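Local coordinates for sugar ABC transporter substrate-binding protein, BlMnBP1 (Bifidobacterium animalis subsp. lactis ATCC 27673, PDB 6I5R), which binds mannobiose and probably delivers manno-oligosaccharides derived from beta-mannan to the membrane components of an ABC transporter for uptake, at residues 157-161 against 162-166; 307-311 against 312-316; 338-341 against 342-345. One frame throughout, in Å; residues are numbered along the deposited sequence.

Contact 1: residues 157-161 against 162-166. With ZN (zinc ion), chain K.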
ATOM      1  N   LYS A 157      -6.928  20.406 -13.159  1.00 17.88           N
ATOM      2  CA  LYS A 157      -7.819  21.487 -13.535  1.00 17.22           C
ATOM      3  C   LYS A 157      -8.280  22.261 -12.315  1.00 18.23           C
ATOM      4  O   LYS A 157      -8.366  23.489 -12.353  1.00 16.39           O
ATOM      5  CB  LYS A 157      -9.014  20.940 -14.296  1.00 16.39           C
ATOM      6  CG  LYS A 157     -10.110  21.960 -14.574  1.00 19.99           C
ATOM      7  CD  LYS A 157     -11.210  21.387 -15.457  1.00 24.65           C
ATOM      8  CE  LYS A 157     -12.382  22.369 -15.608  1.00 23.17           C
ATOM      9  NZ  LYS A 157     -13.309  22.380 -14.414  1.00 34.52           N
ATOM     10  N   VAL A 158      -8.604  21.559 -11.232  1.00 16.39           N
ATOM     11  CA  VAL A 158      -8.966  22.249  -9.999  1.00 18.77           C
ATOM     12  C   VAL A 158      -7.803  23.078  -9.483  1.00 17.97           C
ATOM     13  O   VAL A 158      -7.987  24.201  -8.995  1.00 16.39           O
ATOM     14  CB  VAL A 158      -9.430  21.236  -8.941  1.00 17.26           C
ATOM     15  CG1 VAL A 158      -9.644  21.951  -7.592  1.00 16.39           C
ATOM     16  CG2 VAL A 158     -10.695  20.551  -9.416  1.00 16.39           C
ATOM     17  N   PHE A 159      -6.593  22.533  -9.545  1.00 16.39           N
ATOM     18  CA  PHE A 159      -5.419  23.294  -9.121  1.00 18.24           C
ATOM     19  C   PHE A 159      -5.249  24.571  -9.945  1.00 21.57           C
ATOM     20  O   PHE A 159      -4.953  25.640  -9.395  1.00 16.39           O
ATOM     21  CB  PHE A 159      -4.174  22.397  -9.197  1.00 16.39           C
ATOM     22  CG  PHE A 159      -3.931  21.576  -7.938  1.00 19.97           C
ATOM     23  CD1 PHE A 159      -4.956  20.872  -7.329  1.00 16.39           C
ATOM     24  CD2 PHE A 159      -2.678  21.523  -7.376  1.00 17.72           C
ATOM     25  CE1 PHE A 159      -4.724  20.150  -6.174  1.00 16.70           C
ATOM     26  CE2 PHE A 159      -2.455  20.837  -6.220  1.00 18.87           C
ATOM     27  CZ  PHE A 159      -3.483  20.124  -5.632  1.00 18.08           C
ATOM     28  N   GLU A 160      -5.446  24.485 -11.263  1.00 16.39           N
ATOM     29  CA  GLU A 160      -5.341  25.678 -12.104  1.00 20.32           C
ATOM     30  C   GLU A 160      -6.426  26.690 -11.755  1.00 17.63           C
ATOM     31  O   GLU A 160      -6.158  27.903 -11.711  1.00 16.39           O
ATOM     32  CB  GLU A 160      -5.406  25.268 -13.580  1.00 18.17           C
ATOM     33  CG  GLU A 160      -5.105  26.383 -14.609  1.00 24.46           C
ATOM     34  CD  GLU A 160      -3.621  26.833 -14.677  1.00 21.18           C
ATOM     35  OE1 GLU A 160      -2.717  26.075 -15.092  1.00 27.28           O
ATOM     36  OE2 GLU A 160      -3.335  27.993 -14.344  1.00 30.04           O
ATOM     37  N   GLU A 161      -7.645  26.221 -11.465  1.00 18.15           N
ATOM     38  CA  GLU A 161      -8.710  27.150 -11.098  1.00 16.67           C
ATOM     39  C   GLU A 161      -8.381  27.866  -9.795  1.00 16.39           C
ATOM     40  O   GLU A 161      -8.733  29.035  -9.611  1.00 18.07           O
ATOM     41  CB  GLU A 161     -10.035  26.405 -10.974  1.00 17.00           C
ATOM     42  CG  GLU A 161     -11.204  27.288 -10.607  1.00 22.29           C
ATOM     43  CD  GLU A 161     -11.749  28.110 -11.769  1.00 28.11           C
ATOM     44  OE1 GLU A 161     -11.177  28.089 -12.881  1.00 32.94           O
ATOM     45  OE2 GLU A 161     -12.759  28.803 -11.569  1.00 33.23           O
ATOM     46  N   ALA A 162      -7.743  27.162  -8.863  1.00 16.39           N
ATOM     47  CA  ALA A 162      -7.342  27.737  -7.589  1.00 16.39           C
ATOM     48  C   ALA A 162      -6.143  28.671  -7.719  1.00 21.38           C
ATOM     49  O   ALA A 162      -5.815  29.399  -6.770  1.00 16.39           O
ATOM     50  CB  ALA A 162      -7.039  26.594  -6.612  1.00 16.39           C
ATOM     51  N   GLY A 163      -5.502  28.705  -8.878  1.00 17.50           N
ATOM     52  CA  GLY A 163      -4.349  29.574  -9.004  1.00 19.54           C
ATOM     53  C   GLY A 163      -3.082  29.002  -8.418  1.00 19.97           C
ATOM     54  O   GLY A 163      -2.127  29.741  -8.183  1.00 17.50           O
ATOM     55  N   ILE A 164      -3.045  27.697  -8.165  1.00 19.42           N
ATOM     56  CA  ILE A 164      -1.837  27.062  -7.658  1.00 18.33           C
ATOM     57  C   ILE A 164      -0.825  26.985  -8.797  1.00 20.79           C
ATOM     58  O   ILE A 164      -1.093  26.408  -9.859  1.00 26.09           O
ATOM     59  CB  ILE A 164      -2.151  25.675  -7.070  1.00 17.34           C
ATOM     60  CG1 ILE A 164      -3.121  25.826  -5.888  1.00 24.00           C
ATOM     61  CG2 ILE A 164      -0.861  24.961  -6.666  1.00 16.39           C
ATOM     62  CD1 ILE A 164      -3.751  24.510  -5.417  1.00 21.67           C
ATOM     63  N   LYS A 165       0.333  27.605  -8.591  1.00 26.23           N
ATOM     64  CA  LYS A 165       1.356  27.720  -9.620  1.00 19.82           C
ATOM     65  C   LYS A 165       2.328  26.544  -9.609  1.00 27.62           C
ATOM     66  O   LYS A 165       2.592  25.950 -10.661  1.00 32.01           O
ATOM     67  CB  LYS A 165       2.100  29.050  -9.434  1.00 21.53           C
ATOM     68  CG  LYS A 165       1.211  30.251  -9.639  1.00 22.32           C
ATOM     69  CD  LYS A 165       1.938  31.578  -9.505  1.00 28.01           C
ATOM     70  CE  LYS A 165       1.127  32.717 -10.158  1.00 24.14           C
ATOM     71  NZ  LYS A 165       1.982  33.944 -10.359  1.00 33.37           N
ATOM     72  N   GLU A 166       2.843  26.194  -8.432  1.00 22.99           N
ATOM     73  CA  GLU A 166       3.780  25.097  -8.233  1.00 23.47           C
ATOM     74  C   GLU A 166       3.172  24.109  -7.256  1.00 21.26           C
ATOM     75  O   GLU A 166       2.338  24.478  -6.438  1.00 25.04           O
ATOM     76  CB  GLU A 166       5.095  25.612  -7.685  1.00 22.55           C
ATOM     77  CG  GLU A 166       5.744  26.556  -8.655  1.00 28.52           C
ATOM     78  CD  GLU A 166       6.586  27.602  -7.982  1.00 27.60           C
ATOM     79  OE1 GLU A 166       7.371  27.259  -7.051  1.00 35.91           O
ATOM     80  OE2 GLU A 166       6.447  28.770  -8.389  1.00 33.49           O
TER
HETATM   81 ZN    ZN K 511      -1.356  27.397 -15.117  1.00106.61          ZN
HETATM   82  O   HOH W   1      -2.037  28.533 -11.670  1.00 31.39           O
HETATM   83  O   HOH W   2      -1.614  28.663 -14.248  1.00 33.87           O

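Contact 2: residues 307-311 against 312-316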
ATOM      1  N   ILE A 307       6.118  16.901   1.903  1.00 16.39           N
ATOM      2  CA  ILE A 307       7.175  17.051   2.889  1.00 16.39           C
ATOM      3  C   ILE A 307       8.495  17.138   2.143  1.00 17.69           C
ATOM      4  O   ILE A 307       8.715  16.413   1.168  1.00 16.39           O
ATOM      5  CB  ILE A 307       7.196  15.886   3.906  1.00 18.16           C
ATOM      6  CG1 ILE A 307       6.022  16.037   4.892  1.00 16.39           C
ATOM      7  CG2 ILE A 307       8.481  15.868   4.709  1.00 16.39           C
ATOM      8  CD1 ILE A 307       5.859  14.907   5.897  1.00 16.96           C
ATOM      9  N   THR A 308       9.335  18.066   2.574  1.00 16.39           N
ATOM     10  CA  THR A 308      10.692  18.221   2.073  1.00 16.86           C
ATOM     11  C   THR A 308      11.653  17.988   3.228  1.00 16.39           C
ATOM     12  O   THR A 308      11.471  18.532   4.325  1.00 16.39           O
ATOM     13  CB  THR A 308      10.894  19.601   1.457  1.00 22.90           C
ATOM     14  OG1 THR A 308       9.946  19.809   0.402  1.00 16.39           O
ATOM     15  CG2 THR A 308      12.311  19.741   0.903  1.00 20.08           C
ATOM     16  N   VAL A 309      12.649  17.152   2.987  1.00 16.79           N
ATOM     17  CA  VAL A 309      13.649  16.789   3.985  1.00 16.39           C
ATOM     18  C   VAL A 309      14.982  17.371   3.530  1.00 16.39           C
ATOM     19  O   VAL A 309      15.559  16.895   2.543  1.00 17.30           O
ATOM     20  CB  VAL A 309      13.740  15.265   4.165  1.00 17.73           C
ATOM     21  CG1 VAL A 309      14.850  14.883   5.117  1.00 21.97           C
ATOM     22  CG2 VAL A 309      12.410  14.744   4.694  1.00 16.39           C
ATOM     23  N   ASP A 310      15.483  18.371   4.262  1.00 16.53           N
ATOM     24  CA  ASP A 310      16.778  18.984   3.961  1.00 17.49           C
ATOM     25  C   ASP A 310      16.872  19.308   2.477  1.00 20.98           C
ATOM     26  O   ASP A 310      17.858  18.990   1.799  1.00 20.58           O
ATOM     27  CB  ASP A 310      17.920  18.058   4.386  1.00 18.25           C
ATOM     28  CG  ASP A 310      19.290  18.704   4.282  1.00 24.86           C
ATOM     29  OD1 ASP A 310      19.385  19.952   4.254  1.00 23.36           O
ATOM     30  OD2 ASP A 310      20.272  17.940   4.219  1.00 26.61           O
ATOM     31  N   GLY A 311      15.800  19.889   1.949  1.00 19.09           N
ATOM     32  CA  GLY A 311      15.774  20.316   0.568  1.00 16.39           C
ATOM     33  C   GLY A 311      15.451  19.268  -0.475  1.00 24.44           C
ATOM     34  O   GLY A 311      15.476  19.595  -1.667  1.00 22.83           O
ATOM     35  N   LYS A 312      15.142  18.027  -0.091  1.00 16.39           N
ATOM     36  CA  LYS A 312      14.794  17.007  -1.068  1.00 18.37           C
ATOM     37  C   LYS A 312      13.506  16.307  -0.653  1.00 20.11           C
ATOM     38  O   LYS A 312      13.231  16.137   0.534  1.00 20.36           O
ATOM     39  CB  LYS A 312      15.925  15.948  -1.228  1.00 20.46           C
ATOM     40  CG  LYS A 312      15.563  14.752  -2.139  1.00 26.94           C
ATOM     41  CD  LYS A 312      15.261  15.155  -3.580  1.00 26.31           C
ATOM     42  CE  LYS A 312      15.983  14.215  -4.600  1.00 27.41           C
ATOM     43  NZ  LYS A 312      16.478  14.923  -5.858  1.00 31.94           N
ATOM     44  N   GLN A 313      12.710  15.941  -1.630  1.00 16.39           N
ATOM     45  CA  GLN A 313      11.517  15.146  -1.399  1.00 18.91           C
ATOM     46  C   GLN A 313      11.857  13.686  -1.635  1.00 19.50           C
ATOM     47  O   GLN A 313      12.700  13.363  -2.477  1.00 16.90           O
ATOM     48  CB  GLN A 313      10.387  15.583  -2.319  1.00 17.20           C
ATOM     49  CG  GLN A 313       9.906  16.963  -2.009  1.00 16.88           C
ATOM     50  CD  GLN A 313       8.544  17.200  -2.553  1.00 19.61           C
ATOM     51  OE1 GLN A 313       7.553  17.210  -1.806  1.00 20.66           O
ATOM     52  NE2 GLN A 313       8.468  17.426  -3.847  1.00 17.32           N
ATOM     53  N   TYR A 314      11.202  12.808  -0.867  1.00 16.79           N
ATOM     54  CA  TYR A 314      11.425  11.373  -0.918  1.00 16.39           C
ATOM     55  C   TYR A 314      10.103  10.638  -1.091  1.00 16.39           C
ATOM     56  O   TYR A 314       9.051  11.090  -0.619  1.00 22.72           O
ATOM     57  CB  TYR A 314      12.086  10.860   0.358  1.00 16.39           C
ATOM     58  CG  TYR A 314      13.495  11.315   0.557  1.00 19.30           C
ATOM     59  CD1 TYR A 314      13.757  12.563   1.061  1.00 19.70           C
ATOM     60  CD2 TYR A 314      14.576  10.484   0.255  1.00 18.00           C
ATOM     61  CE1 TYR A 314      15.049  13.004   1.257  1.00 19.82           C
ATOM     62  CE2 TYR A 314      15.879  10.908   0.457  1.00 17.76           C
ATOM     63  CZ  TYR A 314      16.099  12.191   0.943  1.00 17.90           C
ATOM     64  OH  TYR A 314      17.366  12.664   1.164  1.00 23.84           O
ATOM     65  N   ALA A 315      10.168   9.503  -1.781  1.00 19.49           N
ATOM     66  CA  ALA A 315       9.027   8.610  -1.924  1.00 16.39           C
ATOM     67  C   ALA A 315       9.531   7.176  -1.846  1.00 16.39           C
ATOM     68  O   ALA A 315      10.458   6.794  -2.569  1.00 16.97           O
ATOM     69  CB  ALA A 315       8.283   8.864  -3.245  1.00 21.65           C
ATOM     70  N   THR A 316       8.928   6.392  -0.954  1.00 21.40           N
ATOM     71  CA  THR A 316       9.268   4.982  -0.805  1.00 19.78           C
ATOM     72  C   THR A 316       8.518   4.161  -1.844  1.00 16.39           C
ATOM     73  O   THR A 316       7.321   4.358  -2.046  1.00 26.56           O
ATOM     74  CB  THR A 316       8.891   4.473   0.589  1.00 23.54           C
ATOM     75  OG1 THR A 316       9.654   5.181   1.578  1.00 17.54           O
ATOM     76  CG2 THR A 316       9.117   2.970   0.693  1.00 23.78           C
TER
HETATM   77  O   HOH W   3       9.551  13.776   1.062  1.00 16.39           O
HETATM   78  O   HOH W   4      17.691  14.919   2.466  1.00 27.92           O

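Contact 3: residues 338-341 against 342-345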
ATOM      1  N   MET A 338       2.198 -21.469  -7.380  1.00 16.39           N
ATOM      2  CA  MET A 338       3.471 -20.768  -7.544  1.00 20.03           C
ATOM      3  C   MET A 338       3.734 -20.465  -9.013  1.00 18.40           C
ATOM      4  O   MET A 338       4.312 -19.415  -9.347  1.00 18.10           O
ATOM      5  CB  MET A 338       4.617 -21.587  -6.935  1.00 18.18           C
ATOM      6  CG  MET A 338       5.917 -20.820  -6.853  1.00 21.55           C
ATOM      7  SD  MET A 338       7.255 -21.674  -5.957  1.00 16.80           S
ATOM      8  CE  MET A 338       6.514 -22.128  -4.389  1.00 21.78           C
ATOM      9  N   ILE A 339       3.288 -21.360  -9.898  1.00 16.39           N
ATOM     10  CA  ILE A 339       3.305 -21.072 -11.329  1.00 16.96           C
ATOM     11  C   ILE A 339       2.452 -19.848 -11.646  1.00 16.39           C
ATOM     12  O   ILE A 339       2.890 -18.941 -12.354  1.00 16.39           O
ATOM     13  CB  ILE A 339       2.837 -22.306 -12.119  1.00 18.25           C
ATOM     14  CG1 ILE A 339       3.834 -23.442 -11.889  1.00 19.21           C
ATOM     15  CG2 ILE A 339       2.676 -21.975 -13.588  1.00 17.25           C
ATOM     16  CD1 ILE A 339       3.438 -24.783 -12.505  1.00 20.29           C
ATOM     17  N   PHE A 340       1.219 -19.789 -11.121  1.00 16.39           N
ATOM     18  CA  PHE A 340       0.371 -18.635 -11.399  1.00 16.39           C
ATOM     19  C   PHE A 340       0.976 -17.343 -10.843  1.00 18.52           C
ATOM     20  O   PHE A 340       0.918 -16.295 -11.490  1.00 16.39           O
ATOM     21  CB  PHE A 340      -1.039 -18.862 -10.832  1.00 16.96           C
ATOM     22  CG  PHE A 340      -1.961 -17.703 -11.078  1.00 18.10           C
ATOM     23  CD1 PHE A 340      -2.418 -17.436 -12.357  1.00 16.39           C
ATOM     24  CD2 PHE A 340      -2.342 -16.873 -10.045  1.00 17.55           C
ATOM     25  CE1 PHE A 340      -3.219 -16.351 -12.610  1.00 20.36           C
ATOM     26  CE2 PHE A 340      -3.165 -15.775 -10.293  1.00 18.89           C
ATOM     27  CZ  PHE A 340      -3.607 -15.529 -11.575  1.00 21.77           C
ATOM     28  N   VAL A 341       1.543 -17.383  -9.636  1.00 16.39           N
ATOM     29  CA  VAL A 341       2.181 -16.178  -9.105  1.00 18.47           C
ATOM     30  C   VAL A 341       3.339 -15.755  -9.999  1.00 16.39           C
ATOM     31  O   VAL A 341       3.515 -14.573 -10.313  1.00 16.39           O
ATOM     32  CB  VAL A 341       2.649 -16.410  -7.656  1.00 16.39           C
ATOM     33  CG1 VAL A 341       3.559 -15.280  -7.203  1.00 16.39           C
ATOM     34  CG2 VAL A 341       1.467 -16.529  -6.728  1.00 17.13           C
ATOM     35  N   LYS A 342       4.166 -16.702 -10.412  1.00 17.64           N
ATOM     36  CA  LYS A 342       5.284 -16.314 -11.255  1.00 16.39           C
ATOM     37  C   LYS A 342       4.790 -15.780 -12.591  1.00 16.39           C
ATOM     38  O   LYS A 342       5.368 -14.831 -13.140  1.00 16.39           O
ATOM     39  CB  LYS A 342       6.233 -17.490 -11.472  1.00 16.72           C
ATOM     40  CG  LYS A 342       7.527 -17.106 -12.197  1.00 17.79           C
ATOM     41  CD  LYS A 342       8.642 -18.142 -11.967  1.00 19.60           C
ATOM     42  CE  LYS A 342       9.992 -17.661 -12.463  1.00 20.47           C
ATOM     43  NZ  LYS A 342      11.069 -18.656 -12.167  1.00 17.34           N
ATOM     44  N   TRP A 343       3.723 -16.376 -13.128  1.00 18.82           N
ATOM     45  CA  TRP A 343       3.129 -15.863 -14.359  1.00 18.91           C
ATOM     46  C   TRP A 343       2.618 -14.444 -14.138  1.00 16.85           C
ATOM     47  O   TRP A 343       2.837 -13.550 -14.966  1.00 19.70           O
ATOM     48  CB  TRP A 343       1.992 -16.787 -14.864  1.00 16.39           C
ATOM     49  CG  TRP A 343       1.456 -16.291 -16.192  1.00 18.49           C
ATOM     50  CD1 TRP A 343       1.990 -16.520 -17.428  1.00 23.54           C
ATOM     51  CD2 TRP A 343       0.354 -15.405 -16.395  1.00 19.54           C
ATOM     52  NE1 TRP A 343       1.266 -15.860 -18.385  1.00 22.15           N
ATOM     53  CE2 TRP A 343       0.252 -15.171 -17.778  1.00 21.24           C
ATOM     54  CE3 TRP A 343      -0.582 -14.810 -15.543  1.00 20.01           C
ATOM     55  CZ2 TRP A 343      -0.720 -14.328 -18.329  1.00 20.88           C
ATOM     56  CZ3 TRP A 343      -1.572 -13.996 -16.097  1.00 17.29           C
ATOM     57  CH2 TRP A 343      -1.624 -13.760 -17.472  1.00 22.75           C
ATOM     58  N   MET A 344       1.898 -14.229 -13.034  1.00 16.39           N
ATOM     59  CA  MET A 344       1.456 -12.880 -12.706  1.00 21.53           C
ATOM     60  C   MET A 344       2.639 -11.920 -12.659  1.00 19.00           C
ATOM     61  O   MET A 344       2.577 -10.811 -13.200  1.00 16.39           O
ATOM     62  CB  MET A 344       0.719 -12.880 -11.369  1.00 18.50           C
ATOM     63  CG  MET A 344      -0.717 -13.383 -11.429  1.00 20.96           C
ATOM     64  SD  MET A 344      -1.778 -12.517 -12.610  1.00 18.62           S
ATOM     65  CE  MET A 344      -1.691 -10.786 -12.061  1.00 19.40           C
ATOM     66  N   THR A 345       3.736 -12.342 -12.028  1.00 18.35           N
ATOM     67  CA  THR A 345       4.877 -11.456 -11.836  1.00 19.20           C
ATOM     68  C   THR A 345       5.608 -11.182 -13.140  1.00 22.06           C
ATOM     69  O   THR A 345       5.907 -10.030 -13.455  1.00 21.75           O
ATOM     70  CB  THR A 345       5.845 -12.053 -10.809  1.00 20.34           C
ATOM     71  OG1 THR A 345       5.150 -12.262  -9.580  1.00 19.33           O
ATOM     72  CG2 THR A 345       7.010 -11.112 -10.569  1.00 21.21           C
TER

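Contact 1: residues 157-161 against 162-166
Two backbone bonds close the last turn of helix 156-162, Ile164 N to Phe159 O at 3.1 Å and Gly163 N to Glu160 O at 3.0 Å, while Gly163 turns the chain away at a phi of 80°. A beta carbon at Gly163 would collide with the carbonyl oxygen of Ala162, which accounts for the glycine. Ile164 then folds back on the helix. Its CG1 stands beside its own backbone N (chi1 -62°), and the extended chi2 carries CD1 over one face of the Phe159 ring, 3.9 Å from the centroid and 18° off the normal, a CH-pi contact displaced toward the CD2 side. With an alanine in place of Phe159 the face under Ile164 CD1 is gone, which would probably open a gap beside Ile181 of helix 171-184 and Tyr154 and let the isoleucine shift. On the exposed flank, Glu160 bends at chi2 and holds a zinc ion with both carboxylate oxygens, OE1 at 1.9 Å and OE2 at 2.2 Å from the metal. OE2 has a second partner: water 1 donates to it and also to Ile164 O, at 2.9 Å, linking the carboxylate to the chain beyond the turn. The 6→1 and 5→2 bonds and the left-handed conformation of Gly163 define a Schellman motif at the helix C-terminus, here accompanied by the apolar Phe159-Ile164 contact that commonly goes with it.

Contact 2: residues 307-311 against 312-316
Val309 and Lys312 meet backbone to backbone in an antiparallel hydrogen-bonded pair: Val309 N donates a hydrogen bond to Lys312 O at 2.7 Å and nearly straight (167°), and Lys312 N donates one to Val309 O at 2.9 Å. Asp310 and Gly311, both at positive phi, join them in a type I' turn, making a tight reversal with a single bridge. Thr308 CG2 lies against the edge of this pair, 3.5 Å from Lys312 N. The Tyr314 ring also meets Val309: chi1 of Tyr314 (-68°) puts CG beside the backbone N and directs the ring back toward the turn, where CE1 approaches Val309 CB at 3.9 Å. Water 4 sits in the plane of the ring at its edge, 2.6 Å from Tyr314 OH, and donates to Val309 O; it ties the phenol to the turn. Farther from the turn, water 3 spans the two segments where they separate, accepting from Tyr314 N at 2.7 Å and probably donating to Ile307 O. Beyond the turn, Thr308 OG1 bonds to Lys169 O and Lys312 NZ to Asp375 O. Ile307 packs on Ala242 and Val243 of helix 239-252, while Gln313 and Ala315 pair through their backbones with strand 377-379, alongside strand 314-325.

Contact 3: residues 338-341 against 342-345
A Met-aromatic contact joins Phe340 and Met344, one turn apart on helix 331-346 of the periplasmic-binding-protein fold, whose residues in this contact are mostly buried and pack against sheet strands 100-102 and 314-325. Both side chains leave the helix on one flank and run alongside each other. Met344 CG lies over one face of the Phe340 ring, 3.8 Å from the centroid and 23° off the normal, so the methylene carries the CH-pi part of the contact. The sulfur is set farther out: Met344 SD is 4.4 Å from the centroid in an oblique position and comes nearest to the rim atom Phe340 CZ, at 3.7 Å. Met344 CG stands beside the backbone N (chi1 -78°), and the bend at chi2 turns the sulfur to that rim; chi3 only sets where CE points. Trp343 meets the same ring more loosely, its CE3 lying 4.2 Å from Phe340 CE1. Phe66, outside the segment, makes edge-to-face contacts with both rings, and Phe42 makes another with Phe340. On a different flank, the extended Lys342 sends NZ to the carbonyl oxygens of Tyr24 and Ile27 and adds a cation-pi contact with Tyr24, so this buried ammonium has several partners. The backbone beneath is regular helix, with Met344 N bonded to Phe340 O at an N-H...O angle of 169°. At the next carbonyl two donors converge: Val341 O accepts Thr345 N at 2.8 Å and also Thr345 OG1 at 2.9 Å, the hydroxyl reaching it from above the carbonyl plane.

The three contacts are separate. Contacts 1 and 2 have centres 22 Å apart and nearest atoms about 9 Å apart; contact 3 lies 43 Å from contact 1 and 35 Å from contact 2, centre to centre, and contacts 1 and 3 fall on opposite sides of the chain's centre. The mixed beta sheet relates them: strand 139-155 leads into the helix of contact 1 and pairs with strand 314-325, which runs through contact 2 and precedes the helix of contact 3. That strand also carries Asp320 and Tyr321 of the mannobiose pocket. Contact 3 does not touch the sugar; the Met344 side chain is about 12 Å from a bound mannose unit.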